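Local coordinates for protein putative phosphoenolpyruvate-dependent sugar phosphotransferase system (PTS) permease (Klebsiella pneumoniae subsp. pneumoniae, PDB 3MTQ) that probably serves as a cytoplasmic mannose-type IIA component of the phosphoenolpyruvate-dependent sugar phosphotransferase system, relaying phosphate for sugar uptake, at residues F74-F87 / R101-I115. Sequence-based numbering, arbitrary orientation. Where two conformers were deposited one is given.
Sequences FPAQDELIVITDIF and RPHFHLLSGLNLPLI
V82 and L107 sit in strands 79-84 and 104-108, the two parallel strands of a beta-alpha-beta unit connected by helix 90-96. The domain is assigned to the mannose-type IIA family, and 104-108 is the outermost strand of its parallel sheet within the chain. The strands pair in register, L80 with F104 through T84 with S108. L80, V82 and T84 give their N-H to H103, H105 and L107; H105 and L107 give theirs to L80 and V82. L107 and S108 also pair antiparallel with a strand of the second subunit, which carries the sheet across the dimer.

On one face V82 CG2 meets the F104 ring at CE1 (3.5 Å), and V82 CB packs on L106 CD1. F95 of helix 90-96 touches both V82 and L106. On the other face I81 CG2 touches L107 CD1. I83 lies beside L107 and crosses L110 at about a right angle. Its CG2, anti to the backbone N, presses on L110 CD2 at 3.3 Å, a tight carbon contact. CD1 of I83 reaches I115 CD1 of helix 112-120.

At the loops before the strands, R101 bends at chi3 (70°) and brings NH2 to F74 O at 2.7 Å. The oxygen lies in the guanidinium plane, but the donor sits above the carbonyl plane. H103 ND1 donates to A76 O at 2.6 Å, in the carbonyl plane. At the strand start E79 CG lies 3.8 Å from H105 CD2, carboxylate and ring planes 73° apart. A water joins E79 OE2 to H105 NE2. E79 OE1 makes a salt bridge with R22, and OE2 a hydrogen bond with T127. H105 ND1 bonds Y144 of the second subunit.

After the strands, N111 is the N-cap of helix 112-120; its OD1 accepts from L114 N. T84 O takes two backbone bonds from opposite faces of its carbonyl plane, G109 N at 2.7 Å and L110 N at 2.9 Å.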
loop_
_atom_site.group_PDB
_atom_site.type_symbol
_atom_site.label_atom_id
_atom_site.label_comp_id
_atom_site.label_asym_id
_atom_site.label_seq_id
_atom_site.Cartn_x
_atom_site.Cartn_y
_atom_site.Cartn_z
ATOM N N PHE A 74 6.947 -1.678 -23.870
ATOM C CA PHE A 74 8.244 -2.084 -23.322
ATOM C C PHE A 74 8.890 -3.203 -24.151
ATOM O O PHE A 74 8.224 -4.212 -24.432
ATOM C CB PHE A 74 8.055 -2.552 -21.872
ATOM C CG PHE A 74 7.544 -1.464 -20.957
ATOM C CD1 PHE A 74 6.193 -1.350 -20.670
ATOM C CD2 PHE A 74 8.407 -0.525 -20.445
ATOM C CE1 PHE A 74 5.729 -0.352 -19.848
ATOM C CE2 PHE A 74 7.928 0.518 -19.641
ATOM C CZ PHE A 74 6.589 0.591 -19.347
ATOM N N PRO A 75 10.160 -3.018 -24.578
ATOM C CA PRO A 75 10.796 -4.030 -25.399
ATOM C C PRO A 75 10.915 -5.316 -24.606
ATOM O O PRO A 75 11.077 -5.240 -23.390
ATOM C CB PRO A 75 12.175 -3.427 -25.687
ATOM C CG PRO A 75 11.888 -1.885 -25.756
ATOM C CD PRO A 75 10.888 -1.717 -24.642
ATOM N N ALA A 76 10.776 -6.451 -25.278
ATOM C CA ALA A 76 10.830 -7.783 -24.608
ATOM C C ALA A 76 12.151 -8.031 -23.897
ATOM O O ALA A 76 12.214 -8.815 -22.897
ATOM C CB ALA A 76 10.533 -8.932 -25.639
ATOM N N GLN A 77 13.215 -7.392 -24.403
ATOM C CA GLN A 77 14.555 -7.551 -23.857
ATOM C C GLN A 77 14.718 -6.838 -22.499
ATOM O O GLN A 77 15.599 -7.196 -21.703
ATOM C CB GLN A 77 15.608 -7.078 -24.887
ATOM C CG GLN A 77 17.089 -7.355 -24.549
ATOM C CD GLN A 77 17.391 -8.832 -24.365
ATOM O OE1 GLN A 77 16.555 -9.719 -24.635
ATOM N NE2 GLN A 77 18.589 -9.109 -23.913
ATOM N N ASP A 78 13.850 -5.871 -22.209
ATOM C CA ASP A 78 13.833 -5.209 -20.895
ATOM C C ASP A 78 12.969 -5.943 -19.873
ATOM O O ASP A 78 11.978 -6.578 -20.219
ATOM C CB ASP A 78 13.278 -3.789 -21.017
ATOM C CG ASP A 78 14.076 -2.923 -21.959
ATOM O OD1 ASP A 78 15.210 -3.308 -22.376
ATOM O OD2 ASP A 78 13.568 -1.820 -22.262
ATOM N N GLU A 79 13.294 -5.748 -18.599
ATOM C CA GLU A 79 12.514 -6.335 -17.524
ATOM C C GLU A 79 11.376 -5.382 -17.150
ATOM O O GLU A 79 11.584 -4.141 -17.010
ATOM C CB GLU A 79 13.422 -6.612 -16.330
ATOM C CG GLU A 79 12.991 -7.702 -15.404
ATOM C CD GLU A 79 14.055 -7.927 -14.359
ATOM O OE1 GLU A 79 14.103 -7.154 -13.359
ATOM O OE2 GLU A 79 14.870 -8.854 -14.560
ATOM N N LEU A 80 10.192 -5.968 -17.002
ATOM C CA LEU A 80 8.997 -5.286 -16.550
ATOM C C LEU A 80 8.529 -5.916 -15.243
ATOM O O LEU A 80 8.155 -7.097 -15.218
ATOM C CB LEU A 80 7.901 -5.424 -17.608
ATOM C CG LEU A 80 6.636 -4.570 -17.467
ATOM C CD1 LEU A 80 7.010 -3.122 -17.021
ATOM C CD2 LEU A 80 5.832 -4.600 -18.763
ATOM N N ILE A 81 8.540 -5.125 -14.170
ATOM C CA ILE A 81 8.018 -5.547 -12.871
ATOM C C ILE A 81 6.709 -4.800 -12.596
ATOM O O ILE A 81 6.717 -3.583 -12.400
ATOM C CB ILE A 81 9.051 -5.348 -11.727
ATOM C CG1 ILE A 81 10.365 -6.052 -12.087
ATOM C CG2 ILE A 81 8.478 -5.863 -10.379
ATOM C CD1 ILE A 81 11.498 -5.795 -11.077
ATOM N N VAL A 82 5.591 -5.527 -12.646
ATOM C CA VAL A 82 4.264 -4.958 -12.390
ATOM C C VAL A 82 3.852 -5.282 -10.956
ATOM O O VAL A 82 3.941 -6.464 -10.493
ATOM C CB VAL A 82 3.187 -5.476 -13.399
ATOM C CG1 VAL A 82 1.860 -4.770 -13.203
ATOM C CG2 VAL A 82 3.643 -5.311 -14.873
ATOM N N ILE A 83 3.464 -4.253 -10.223
ATOM C CA ILE A 83 2.965 -4.403 -8.852
ATOM C C ILE A 83 1.556 -3.817 -8.824
ATOM O O ILE A 83 1.353 -2.593 -9.100
ATOM C CB ILE A 83 3.832 -3.690 -7.749
ATOM C CG1 ILE A 83 5.336 -3.968 -7.880
ATOM C CG2 ILE A 83 3.345 -4.128 -6.369
ATOM C CD1 ILE A 83 6.117 -2.979 -8.766
ATOM N N THR A 84 0.577 -4.676 -8.560
ATOM C CA THR A 84 -0.807 -4.304 -8.554
ATOM C C THR A 84 -1.298 -4.133 -7.125
ATOM O O THR A 84 -0.675 -4.647 -6.149
ATOM C CB THR A 84 -1.691 -5.349 -9.260
ATOM O OG1 THR A 84 -1.591 -6.613 -8.538
ATOM C CG2 THR A 84 -1.234 -5.562 -10.695
ATOM N N ASP A 85 -2.420 -3.424 -6.980
ATOM C CA ASP A 85 -2.995 -3.191 -5.642
ATOM C C ASP A 85 -3.410 -4.468 -4.905
ATOM O O ASP A 85 -3.152 -4.629 -3.700
ATOM C CB ASP A 85 -4.195 -2.228 -5.676
ATOM C CG ASP A 85 -5.332 -2.637 -6.638
ATOM O OD1 ASP A 85 -5.277 -3.627 -7.398
ATOM O OD2 ASP A 85 -6.272 -1.786 -6.740
ATOM N N ILE A 86 -4.098 -5.359 -5.610
ATOM C CA ILE A 86 -4.608 -6.548 -4.889
ATOM C C ILE A 86 -4.811 -7.756 -5.755
ATOM O O ILE A 86 -5.353 -7.715 -6.847
ATOM C CB ILE A 86 -5.928 -6.197 -4.097
ATOM C CG1 ILE A 86 -6.420 -7.327 -3.225
ATOM C CG2 ILE A 86 -7.076 -5.779 -5.048
ATOM C CD1 ILE A 86 -7.484 -6.888 -2.192
ATOM N N PHE A 87 -4.399 -8.907 -5.194
ATOM C CA PHE A 87 -4.570 -10.162 -5.833
ATOM C C PHE A 87 -6.072 -10.514 -5.983
ATOM O O PHE A 87 -6.879 -10.313 -5.054
ATOM C CB PHE A 87 -3.813 -11.273 -5.028
ATOM C CG PHE A 87 -3.832 -12.634 -5.721
ATOM C CD1 PHE A 87 -2.900 -12.951 -6.700
ATOM C CD2 PHE A 87 -4.822 -13.571 -5.413
ATOM C CE1 PHE A 87 -2.934 -14.207 -7.361
ATOM C CE2 PHE A 87 -4.870 -14.826 -6.062
ATOM C CZ PHE A 87 -3.930 -15.130 -7.049
ATOM N N ARG A 101 5.107 -13.289 -21.371
ATOM C CA ARG A 101 6.170 -12.369 -21.805
ATOM C C ARG A 101 7.483 -12.787 -21.171
ATOM O O ARG A 101 7.515 -13.165 -20.006
ATOM C CB ARG A 101 5.882 -10.904 -21.415
ATOM C CG ARG A 101 5.026 -10.090 -22.394
ATOM C CD ARG A 101 4.748 -8.667 -21.906
ATOM N NE ARG A 101 5.926 -7.801 -21.923
ATOM C CZ ARG A 101 6.244 -6.948 -22.894
ATOM N NH1 ARG A 101 5.463 -6.818 -23.962
ATOM N NH2 ARG A 101 7.356 -6.208 -22.777
ATOM N N PRO A 102 8.587 -12.712 -21.924
ATOM C CA PRO A 102 9.840 -12.903 -21.217
ATOM C C PRO A 102 10.145 -11.693 -20.316
ATOM O O PRO A 102 9.733 -10.553 -20.598
ATOM C CB PRO A 102 10.872 -13.006 -22.336
ATOM C CG PRO A 102 10.356 -12.181 -23.388
ATOM C CD PRO A 102 8.824 -12.407 -23.347
ATOM N N HIS A 103 10.860 -11.957 -19.237
ATOM C CA HIS A 103 11.339 -10.913 -18.326
ATOM C C HIS A 103 10.187 -10.146 -17.660
ATOM O O HIS A 103 10.357 -9.025 -17.213
ATOM C CB HIS A 103 12.273 -9.919 -19.028
ATOM C CG HIS A 103 13.373 -10.537 -19.854
ATOM N ND1 HIS A 103 13.625 -10.156 -21.156
ATOM C CD2 HIS A 103 14.327 -11.448 -19.541
ATOM C CE1 HIS A 103 14.666 -10.820 -21.619
ATOM N NE2 HIS A 103 15.109 -11.623 -20.661
ATOM N N PHE A 104 9.024 -10.772 -17.584
ATOM C CA PHE A 104 7.842 -10.182 -16.965
ATOM C C PHE A 104 7.626 -10.751 -15.577
ATOM O O PHE A 104 7.690 -11.977 -15.358
ATOM C CB PHE A 104 6.623 -10.424 -17.847
ATOM C CG PHE A 104 5.359 -9.825 -17.318
ATOM C CD1 PHE A 104 4.990 -8.547 -17.663
ATOM C CD2 PHE A 104 4.543 -10.556 -16.477
ATOM C CE1 PHE A 104 3.833 -7.993 -17.165
ATOM C CE2 PHE A 104 3.390 -10.026 -15.975
ATOM C CZ PHE A 104 3.022 -8.738 -16.327
ATOM N N HIS A 105 7.376 -9.853 -14.634
ATOM C CA HIS A 105 7.198 -10.196 -13.227
ATOM C C HIS A 105 5.986 -9.485 -12.672
ATOM O O HIS A 105 5.827 -8.260 -12.893
ATOM C CB HIS A 105 8.445 -9.812 -12.462
ATOM C CG HIS A 105 9.666 -10.509 -12.951
ATOM N ND1 HIS A 105 10.048 -11.756 -12.475
ATOM C CD2 HIS A 105 10.537 -10.189 -13.931
ATOM C CE1 HIS A 105 11.141 -12.130 -13.111
ATOM N NE2 HIS A 105 11.454 -11.200 -14.001
ATOM N N LEU A 106 5.108 -10.249 -12.023
ATOM C CA LEU A 106 3.833 -9.754 -11.492
ATOM C C LEU A 106 3.808 -9.963 -9.996
ATOM O O LEU A 106 3.886 -11.107 -9.526
ATOM C CB LEU A 106 2.603 -10.427 -12.164
ATOM C CG LEU A 106 1.202 -9.918 -11.729
ATOM C CD1 LEU A 106 1.068 -8.359 -12.034
ATOM C CD2 LEU A 106 0.040 -10.715 -12.409
ATOM N N LEU A 107 3.809 -8.871 -9.257
ATOM C CA LEU A 107 3.616 -8.894 -7.821
ATOM C C LEU A 107 2.240 -8.325 -7.494
ATOM O O LEU A 107 1.797 -7.344 -8.116
ATOM C CB LEU A 107 4.682 -8.062 -7.142
ATOM C CG LEU A 107 6.144 -8.508 -7.179
ATOM C CD1 LEU A 107 6.718 -8.623 -8.615
ATOM C CD2 LEU A 107 6.924 -7.497 -6.342
ATOM N N SER A 108 1.579 -8.910 -6.516
ATOM C CA SER A 108 0.281 -8.405 -6.071
ATOM C C SER A 108 0.365 -7.915 -4.649
ATOM O O SER A 108 0.862 -8.633 -3.777
ATOM C CB SER A 108 -0.782 -9.500 -6.137
ATOM O OG SER A 108 -0.757 -10.292 -4.967
ATOM N N GLY A 109 -0.133 -6.694 -4.401
ATOM C CA GLY A 109 -0.134 -6.118 -3.028
ATOM C C GLY A 109 0.786 -4.926 -2.834
ATOM O O GLY A 109 1.551 -4.834 -1.885
ATOM N N LEU A 110 0.656 -3.935 -3.701
ATOM C CA LEU A 110 1.384 -2.716 -3.557
ATOM C C LEU A 110 1.441 -2.172 -2.150
ATOM O O LEU A 110 0.428 -2.110 -1.442
ATOM C CB LEU A 110 0.707 -1.617 -4.385
ATOM C CG LEU A 110 1.001 -1.348 -5.825
ATOM C CD1 LEU A 110 0.075 -0.195 -6.167
ATOM C CD2 LEU A 110 2.454 -0.950 -6.062
ATOM N N ASN A 111 2.633 -1.737 -1.764
ATOM C CA ASN A 111 2.879 -1.144 -0.466
ATOM C C ASN A 111 4.232 -0.489 -0.491
ATOM O O ASN A 111 5.055 -0.771 -1.359
ATOM C CB ASN A 111 2.773 -2.219 0.676
ATOM C CG ASN A 111 3.897 -3.228 0.649
ATOM O OD1 ASN A 111 5.011 -2.966 1.142
ATOM N ND2 ASN A 111 3.614 -4.421 0.118
ATOM N N LEU A 112 4.433 0.453 0.394
ATOM C CA LEU A 112 5.624 1.274 0.394
ATOM C C LEU A 112 6.882 0.511 0.774
ATOM O O LEU A 112 7.906 0.578 0.095
ATOM C CB LEU A 112 5.448 2.470 1.323
ATOM C CG LEU A 112 6.512 3.574 1.278
ATOM C CD1 LEU A 112 7.050 4.006 -0.136
ATOM C CD2 LEU A 112 6.031 4.808 2.102
ATOM N N PRO A 113 6.804 -0.259 1.846
ATOM C CA PRO A 113 8.076 -0.908 2.147
ATOM C C PRO A 113 8.584 -1.735 0.968
ATOM O O PRO A 113 9.796 -1.755 0.689
ATOM C CB PRO A 113 7.744 -1.834 3.334
ATOM C CG PRO A 113 6.304 -1.580 3.726
ATOM C CD PRO A 113 5.775 -0.393 2.883
ATOM N N LEU A 114 7.701 -2.457 0.292
ATOM C CA LEU A 114 8.083 -3.286 -0.879
ATOM C C LEU A 114 8.814 -2.525 -1.951
ATOM O O LEU A 114 9.898 -2.903 -2.418
ATOM C CB LEU A 114 6.868 -3.977 -1.476
ATOM C CG LEU A 114 7.070 -4.739 -2.781
ATOM C CD1 LEU A 114 8.001 -5.938 -2.515
ATOM C CD2 LEU A 114 5.720 -5.195 -3.310
ATOM N N ILE A 115 8.229 -1.398 -2.346
ATOM C CA ILE A 115 8.870 -0.554 -3.302
ATOM C C ILE A 115 10.238 0.011 -2.879
ATOM O O ILE A 115 11.192 -0.020 -3.656
ATOM C CB ILE A 115 7.887 0.583 -3.722
ATOM C CG1 ILE A 115 6.573 -0.023 -4.177
ATOM C CG2 ILE A 115 8.561 1.399 -4.808
ATOM C CD1 ILE A 115 6.735 -1.138 -5.161
HETATM O O HOH W 1 6.423 -5.028 -26.223
HETATM O O HOH W 2 13.739 -11.114 -15.846
HETATM O O HOH W 3 -2.112 -2.978 -1.869
HETATM O O HOH W 4 -2.547 -8.683 -2.808
#